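Local coordinates for protein poly-beta-1,6-N-acetyl-D-glucosamine N-deacetylase (Aggregatibacter actinomycetemcomitans, PDB 4U10) that probably removes N-acetyl groups from poly-beta-1,6-N-acetyl-D-glucosamine as a metal-dependent hydrolase, this chain being the N-terminal deacetylase piece of the longer protein, at residues S101-T106 with I112-I117; V125-V130 with K193-Q198; Q186-S191 with D215-A220. One frame throughout, in Å; residues are numbered along the deposited sequence.

Contact 1: S101-T106 with I112-I117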
# COMPACT_ATOMS: atom_id res chain seq x y z
N SER A 101 6.14 -8.15 -2.01
CA SER A 101 6.45 -9.54 -1.64
C SER A 101 7.83 -10.09 -1.99
O SER A 101 8.35 -10.93 -1.25
CB SER A 101 5.31 -10.45 -2.06
OG SER A 101 4.90 -10.27 -3.40
N SER A 102 8.47 -9.66 -3.10
CA SER A 102 9.86 -10.16 -3.36
C SER A 102 10.89 -9.58 -2.33
O SER A 102 11.98 -10.15 -2.09
CB SER A 102 10.30 -9.83 -4.79
OG SER A 102 10.63 -8.49 -4.97
N TRP A 103 10.59 -8.41 -1.76
CA TRP A 103 11.43 -7.84 -0.71
C TRP A 103 11.34 -8.76 0.52
O TRP A 103 12.35 -9.23 1.04
CB TRP A 103 11.04 -6.37 -0.41
CG TRP A 103 11.27 -5.47 -1.51
CD1 TRP A 103 11.95 -5.76 -2.71
CD2 TRP A 103 10.87 -4.10 -1.60
NE1 TRP A 103 11.96 -4.64 -3.49
CE2 TRP A 103 11.31 -3.62 -2.84
CE3 TRP A 103 10.15 -3.23 -0.75
CZ2 TRP A 103 11.09 -2.32 -3.25
CZ3 TRP A 103 9.92 -1.93 -1.16
CH2 TRP A 103 10.40 -1.48 -2.37
N LEU A 104 10.13 -9.10 0.93
CA LEU A 104 9.95 -10.01 2.05
C LEU A 104 10.54 -11.40 1.79
O LEU A 104 11.02 -12.06 2.70
CB LEU A 104 8.49 -10.13 2.43
CG LEU A 104 8.01 -8.94 3.31
CD1 LEU A 104 8.42 -7.56 2.82
CD2 LEU A 104 6.53 -9.02 3.48
N ASP A 105 10.45 -11.85 0.54
CA ASP A 105 10.97 -13.16 0.14
C ASP A 105 12.50 -13.24 -0.01
O ASP A 105 13.03 -14.31 -0.25
CB ASP A 105 10.33 -13.59 -1.19
CG ASP A 105 8.97 -14.20 -1.04
OD1 ASP A 105 8.54 -14.51 0.06
OD2 ASP A 105 8.28 -14.35 -2.08
N THR A 106 13.18 -12.11 0.07
CA THR A 106 14.62 -12.07 0.04
C THR A 106 15.15 -12.75 1.32
O THR A 106 14.73 -12.44 2.42
CB THR A 106 15.11 -10.59 -0.10
OG1 THR A 106 14.53 -10.00 -1.29
CG2 THR A 106 16.62 -10.51 -0.20
N ILE A 112 18.76 -6.09 -0.87
CA ILE A 112 17.68 -5.95 -1.83
C ILE A 112 18.10 -4.91 -2.80
O ILE A 112 18.22 -3.75 -2.42
CB ILE A 112 16.42 -5.45 -1.13
CG1 ILE A 112 15.91 -6.60 -0.25
CG2 ILE A 112 15.40 -4.94 -2.16
CD1 ILE A 112 14.96 -6.20 0.78
N PRO A 113 18.23 -5.30 -4.08
CA PRO A 113 18.57 -4.33 -5.14
C PRO A 113 17.45 -3.31 -5.25
O PRO A 113 16.31 -3.71 -5.37
CB PRO A 113 18.65 -5.18 -6.42
CG PRO A 113 18.57 -6.60 -5.98
CD PRO A 113 17.90 -6.62 -4.64
N TYR A 114 17.78 -2.02 -5.22
CA TYR A 114 16.78 -0.96 -5.17
C TYR A 114 17.34 0.28 -5.89
O TYR A 114 18.14 1.02 -5.31
CB TYR A 114 16.43 -0.66 -3.72
CG TYR A 114 15.21 0.20 -3.49
CD1 TYR A 114 15.18 1.56 -3.86
CD2 TYR A 114 14.11 -0.31 -2.82
CE1 TYR A 114 14.06 2.35 -3.60
CE2 TYR A 114 13.01 0.48 -2.55
CZ TYR A 114 12.98 1.79 -2.95
OH TYR A 114 11.85 2.51 -2.66
N ALA A 115 16.88 0.48 -7.12
CA ALA A 115 17.43 1.46 -8.07
C ALA A 115 18.97 1.34 -8.11
O ALA A 115 19.48 0.27 -8.46
CB ALA A 115 16.95 2.88 -7.75
N ASN A 116 19.70 2.38 -7.75
CA ASN A 116 21.16 2.33 -7.87
C ASN A 116 21.86 1.64 -6.68
O ASN A 116 23.08 1.53 -6.70
CB ASN A 116 21.75 3.74 -7.96
CG ASN A 116 21.35 4.46 -9.20
OD1 ASN A 116 21.13 3.86 -10.26
ND2 ASN A 116 21.27 5.79 -9.08
N ILE A 117 21.11 1.26 -5.64
CA ILE A 117 21.70 0.79 -4.41
C ILE A 117 21.14 -0.58 -3.98
O ILE A 117 20.26 -1.14 -4.62
CB ILE A 117 21.52 1.82 -3.27
CG1 ILE A 117 20.05 1.90 -2.81
CG2 ILE A 117 22.12 3.16 -3.68
CD1 ILE A 117 19.81 2.67 -1.52

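Contact 2: V125-V130 with K193-Q198. Unlike the reference sequence in segment 125-130: Asp128 (reference Glu).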
# COMPACT_ATOMS: atom_id res chain seq x y z
N VAL A 125 9.99 -5.82 6.92
CA VAL A 125 9.44 -6.86 7.80
C VAL A 125 9.86 -8.29 7.39
O VAL A 125 10.23 -8.51 6.26
CB VAL A 125 7.89 -6.81 7.94
CG1 VAL A 125 7.40 -5.55 8.66
CG2 VAL A 125 7.19 -6.99 6.61
N THR A 126 9.77 -9.22 8.32
CA THR A 126 9.82 -10.67 8.05
C THR A 126 8.38 -11.20 7.97
O THR A 126 7.47 -10.60 8.49
CB THR A 126 10.59 -11.42 9.17
OG1 THR A 126 9.87 -11.37 10.40
CG2 THR A 126 11.96 -10.83 9.43
N TRP A 127 8.18 -12.34 7.35
CA TRP A 127 6.85 -12.93 7.27
C TRP A 127 6.21 -13.33 8.61
O TRP A 127 4.98 -13.32 8.72
CB TRP A 127 6.88 -14.13 6.35
CG TRP A 127 6.99 -13.82 4.87
CD1 TRP A 127 8.02 -14.15 4.04
CD2 TRP A 127 6.03 -13.15 4.07
NE1 TRP A 127 7.74 -13.77 2.78
CE2 TRP A 127 6.54 -13.12 2.75
CE3 TRP A 127 4.80 -12.53 4.34
CZ2 TRP A 127 5.85 -12.52 1.68
CZ3 TRP A 127 4.10 -11.94 3.29
CH2 TRP A 127 4.63 -11.94 1.96
N ASP A 128 7.05 -13.72 9.59
CA ASP A 128 6.62 -13.99 10.97
C ASP A 128 5.93 -12.76 11.49
O ASP A 128 4.86 -12.84 12.00
CB ASP A 128 7.79 -14.32 11.93
CG ASP A 128 8.62 -15.57 11.49
OD1 ASP A 128 8.04 -16.63 11.07
OD2 ASP A 128 9.88 -15.49 11.54
N GLN A 129 6.55 -11.60 11.32
CA GLN A 129 5.93 -10.34 11.75
C GLN A 129 4.61 -10.04 11.08
O GLN A 129 3.68 -9.53 11.71
CB GLN A 129 6.94 -9.25 11.50
CG GLN A 129 8.06 -9.25 12.47
CD GLN A 129 9.22 -8.35 12.06
OE1 GLN A 129 9.35 -7.97 10.93
NE2 GLN A 129 10.03 -7.97 13.02
N VAL A 130 4.49 -10.40 9.80
CA VAL A 130 3.27 -10.18 9.04
C VAL A 130 2.16 -11.09 9.53
O VAL A 130 0.97 -10.63 9.68
CB VAL A 130 3.48 -10.45 7.55
CG1 VAL A 130 2.17 -10.28 6.77
CG2 VAL A 130 4.59 -9.57 6.99
N LYS A 193 0.42 -15.61 -4.75
CA LYS A 193 0.89 -16.90 -4.20
C LYS A 193 1.90 -16.72 -3.09
O LYS A 193 1.81 -17.40 -2.10
CB LYS A 193 1.50 -17.81 -5.25
CG LYS A 193 0.58 -18.20 -6.41
CD LYS A 193 1.44 -18.52 -7.66
CE LYS A 193 0.68 -19.03 -8.88
NZ LYS A 193 -0.60 -19.69 -8.54
N SER A 194 2.88 -15.83 -3.27
CA SER A 194 3.84 -15.50 -2.18
C SER A 194 3.19 -15.08 -0.85
O SER A 194 3.58 -15.55 0.21
CB SER A 194 4.78 -14.39 -2.65
OG SER A 194 5.60 -13.86 -1.65
N ILE A 195 2.23 -14.18 -0.91
CA ILE A 195 1.48 -13.80 0.27
C ILE A 195 0.61 -14.96 0.80
O ILE A 195 0.57 -15.21 2.02
CB ILE A 195 0.60 -12.55 -0.02
CG1 ILE A 195 1.48 -11.29 -0.21
CG2 ILE A 195 -0.44 -12.32 1.07
CD1 ILE A 195 0.72 -10.15 -0.96
N GLN A 196 -0.18 -15.58 -0.08
CA GLN A 196 -1.12 -16.67 0.35
C GLN A 196 -0.44 -17.77 1.16
O GLN A 196 -0.96 -18.25 2.15
CB GLN A 196 -1.78 -17.35 -0.86
CG GLN A 196 -2.86 -18.40 -0.56
CD GLN A 196 -3.20 -19.24 -1.78
OE1 GLN A 196 -2.42 -19.37 -2.73
NE2 GLN A 196 -4.39 -19.78 -1.78
N ARG A 197 0.72 -18.22 0.71
CA ARG A 197 1.37 -19.28 1.38
C ARG A 197 1.90 -18.89 2.74
O ARG A 197 2.00 -19.78 3.58
CB ARG A 197 2.48 -19.87 0.54
CG ARG A 197 3.82 -19.12 0.55
CD ARG A 197 4.67 -19.55 -0.64
NE ARG A 197 5.10 -20.96 -0.50
CZ ARG A 197 5.80 -21.72 -1.36
NH1 ARG A 197 6.23 -21.25 -2.54
NH2 ARG A 197 6.08 -22.99 -1.03
N GLN A 198 2.27 -17.61 2.98
CA GLN A 198 2.76 -17.23 4.31
C GLN A 198 1.60 -16.93 5.24
O GLN A 198 1.73 -17.13 6.40
CB GLN A 198 3.66 -15.99 4.18
CG GLN A 198 4.84 -16.18 3.31
CD GLN A 198 5.93 -17.00 3.95
OE1 GLN A 198 5.99 -17.20 5.17
NE2 GLN A 198 6.85 -17.43 3.11

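Contact 3: Q186-S191 with D215-A220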
# COMPACT_ATOMS: atom_id res chain seq x y z
N GLN A 186 2.07 -12.17 -14.62
CA GLN A 186 2.85 -13.17 -13.86
C GLN A 186 3.39 -12.61 -12.56
O GLN A 186 3.45 -13.33 -11.57
CB GLN A 186 3.97 -13.79 -14.70
CG GLN A 186 3.46 -14.39 -16.03
CD GLN A 186 2.21 -15.29 -15.87
OE1 GLN A 186 1.42 -15.47 -16.81
NE2 GLN A 186 2.00 -15.77 -14.70
N ASP A 187 3.81 -11.33 -12.58
CA ASP A 187 4.31 -10.70 -11.35
C ASP A 187 3.19 -10.67 -10.30
O ASP A 187 3.42 -11.06 -9.18
CB ASP A 187 4.82 -9.29 -11.59
CG ASP A 187 5.40 -8.68 -10.33
OD1 ASP A 187 4.57 -8.09 -9.61
OD2 ASP A 187 6.61 -8.85 -10.07
N PHE A 188 2.01 -10.18 -10.68
CA PHE A 188 0.88 -10.15 -9.77
C PHE A 188 0.46 -11.50 -9.26
O PHE A 188 0.11 -11.65 -8.10
CB PHE A 188 -0.33 -9.42 -10.37
CG PHE A 188 -0.05 -8.01 -10.81
CD1 PHE A 188 1.08 -7.34 -10.38
CD2 PHE A 188 -0.97 -7.31 -11.60
CE1 PHE A 188 1.36 -6.09 -10.76
CE2 PHE A 188 -0.72 -6.03 -11.99
CZ PHE A 188 0.46 -5.38 -11.55
N SER A 189 0.42 -12.48 -10.13
CA SER A 189 0.11 -13.82 -9.75
C SER A 189 1.17 -14.44 -8.79
O SER A 189 0.81 -15.07 -7.81
CB SER A 189 -0.04 -14.67 -11.00
OG SER A 189 0.17 -16.01 -10.67
N ARG A 190 2.47 -14.20 -9.01
CA ARG A 190 3.46 -14.62 -8.00
C ARG A 190 3.31 -13.92 -6.64
O ARG A 190 3.57 -14.50 -5.61
CB ARG A 190 4.90 -14.34 -8.47
CG ARG A 190 5.35 -15.12 -9.70
CD ARG A 190 6.69 -14.52 -10.18
NE ARG A 190 6.86 -14.81 -11.57
CZ ARG A 190 7.36 -14.03 -12.51
NH1 ARG A 190 7.83 -12.81 -12.24
NH2 ARG A 190 7.41 -14.51 -13.79
N SER A 191 2.96 -12.64 -6.64
CA SER A 191 2.70 -11.91 -5.43
C SER A 191 1.54 -12.52 -4.62
O SER A 191 1.66 -12.71 -3.39
CB SER A 191 2.49 -10.43 -5.72
OG SER A 191 2.15 -9.67 -4.58
N ASP A 215 -5.23 0.48 -17.38
CA ASP A 215 -6.15 -0.60 -17.71
C ASP A 215 -5.50 -1.96 -17.82
O ASP A 215 -6.11 -2.97 -17.43
CB ASP A 215 -6.98 -0.29 -19.01
CG ASP A 215 -6.14 0.04 -20.22
OD1 ASP A 215 -5.02 0.63 -20.13
OD2 ASP A 215 -6.64 -0.29 -21.30
N VAL A 216 -4.27 -2.03 -18.30
CA VAL A 216 -3.65 -3.34 -18.42
C VAL A 216 -3.34 -3.90 -17.01
O VAL A 216 -3.57 -5.06 -16.68
CB VAL A 216 -2.39 -3.26 -19.32
CG1 VAL A 216 -1.58 -4.56 -19.31
CG2 VAL A 216 -2.81 -2.94 -20.75
N ALA A 217 -2.80 -3.04 -16.16
CA ALA A 217 -2.48 -3.41 -14.80
C ALA A 217 -3.75 -3.83 -14.09
O ALA A 217 -3.76 -4.79 -13.35
CB ALA A 217 -1.84 -2.24 -14.09
N ILE A 218 -4.85 -3.12 -14.32
CA ILE A 218 -6.10 -3.43 -13.61
C ILE A 218 -6.54 -4.82 -13.96
O ILE A 218 -6.94 -5.60 -13.10
CB ILE A 218 -7.25 -2.44 -13.98
CG1 ILE A 218 -7.14 -1.17 -13.15
CG2 ILE A 218 -8.58 -3.06 -13.66
CD1 ILE A 218 -8.00 -0.03 -13.64
N ASP A 219 -6.49 -5.15 -15.24
CA ASP A 219 -6.98 -6.45 -15.69
C ASP A 219 -6.02 -7.58 -15.25
O ASP A 219 -6.45 -8.68 -14.94
CB ASP A 219 -7.17 -6.48 -17.19
CG ASP A 219 -7.77 -7.83 -17.67
OD1 ASP A 219 -8.93 -8.10 -17.33
OD2 ASP A 219 -7.03 -8.63 -18.32
N ALA A 220 -4.73 -7.28 -15.21
CA ALA A 220 -3.70 -8.22 -14.71
C ALA A 220 -3.94 -8.56 -13.25
O ALA A 220 -3.83 -9.72 -12.89
CB ALA A 220 -2.27 -7.67 -14.87

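Contact 1: S101-T106 with I112-I117
Trp103 and Ile112 meet as methyl on indole: Ile112 CG2 sits over one face of the five-membered ring, 3.9 Å from its centroid, in a CH-pi contact. That methyl lies trans to the backbone N while CG1 takes the other branch (chi1 -70°), and the split lets a single isoleucine serve two partners. CG1 leads back to Thr106, whose OG1 it approaches at 3.8 Å. Further along the indole, Trp103 CH2 comes within 3.3 Å of Tyr114 CE2, near the plane of the tyrosine ring; the two ring planes are inclined obliquely, by 38°.

Thr106 OG1 donates to Ser102 O at 2.7 Å in the carbonyl plane, bending the side chain of Thr106 back onto the helical turn. In the other segment, Ile117 N to Tyr114 O (3.0 Å) closes a type II' turn, and Tyr114 N to Ile117 O (2.7 Å) completes the reciprocal pair. Outward again, the indole also meets the rings of Phe124 and His149, and lies about 4 Å from the side chain of the zinc ligand Asp75. The whole is a beta-hairpin (strands 112-114 and 117-119, two-residue loop Ala115-Asn116) packed on an aromatic cluster beside the Asp-His-His zinc site of a polysaccharide deacetylase domain.

Contact 2: V125-V130 with K193-Q198
Gln198 lays its side-chain amide flat on the indole of Trp127, with the two planes only 6° apart. The approach begins at the aliphatic part of the chain: Gln198 CG stands over the ring face, 3.4 Å from the centroid of the five-membered ring, as a CH-pi contact. A bend at the next bond (chi2 -75°) then turns the amide back along the pyrrole side, where Gln198 NE2 lies 3.6 Å from Trp127 CD1 and Gln198 OE1 lies 3.4 Å from Trp127 CB.

The benzene end of the indole meets the preceding turn of helix 177-199. Ile195 CG1 touches Trp127 CH2 from the ring edge at 3.9 Å, while Ser194 OG approaches Trp127 CZ2 obliquely at 3.6 Å. Just before the tryptophan in sequence, Thr126 is the N-cap of helix 127-135 and forms a capping box with Gln129: Thr126 N donates to Gln129 OE1 at 2.9 Å, and the return bond from Gln129 N to Thr126 OG1 is weak.

Polar ends are satisfied around the stack. Asp105 is the partner of Trp127 NE1 and Ser194 OG, and Arg131 reaches Gln198 OE1. Contact across the ring face is thus a matter of dispersion and CH-pi interaction. The bond from Arg131 fixes the rotation of the amide and may also polarise it, which would probably strengthen its stacking on the indole.

Contact 3: Q186-S191 with D215-A220
Ala217, which touches Phe188, hydrogen-bonds through its N to Asn214 OD1, an oxygen that also takes a weak bond from Val216 N. The contact is a helix-helix packing within the polysaccharide deacetylase domain, whose fold is a distorted beta/alpha barrel: the long helix 177-199 lends the aromatic ring, and the short helix 215-222 offers small residues to receive it. Phe188 is directed at its neighbour, with CG trans to the carbonyl carbon (chi1 -56°), and the touching atoms of its ring are CD2 and CE2.

The small size of both alanines is consistent with the close approach. The backbones pass with Phe188 CA and Ala220 CA 7.0 Å apart, and the phenyl reaches the main chain of the second helix as well as its methyls. Leu184 and Val185, one turn back on helix 177-199, also touch Ala220 and extend the apolar seam. On another side of that helix the carboxylate of Asp187 accepts from the backbone N atoms of Asp146 and Asn147, tying it to the loop between the zinc ligands His144 and His149. At the ring itself, Phe188 CD2 meets Ala220 CB obliquely at 3.5 Å, whereas Ala217 O lies at the ring edge, near its plane, 3.6 Å from Phe188 CE2.

Overall arrangement
Contacts 2 and 3 draw on adjoining stretches of helix 177-199 and use it in opposite roles: it receives an aromatic ring in contact 2 and supplies one in contact 3. Segment 101-106 of contact 1 joins both. Asp105 bridges contacts 1 and 2 (Asp105 OD2 to Ser194 OG 2.8 Å, Asp105 OD1 to Trp127 NE1 2.9 Å), while Ser101 OG probably bonds to Ser191 OG of segment 186-191 at 3.0 Å. Contact 1 is nearest the metal, its Trp103 side chain about 6 Å from a bound zinc ion. The side chain of Phe188 is about 12 Å from a bound zinc ion, and the side chain of Ile195 is about 13 Å from a bound zinc ion.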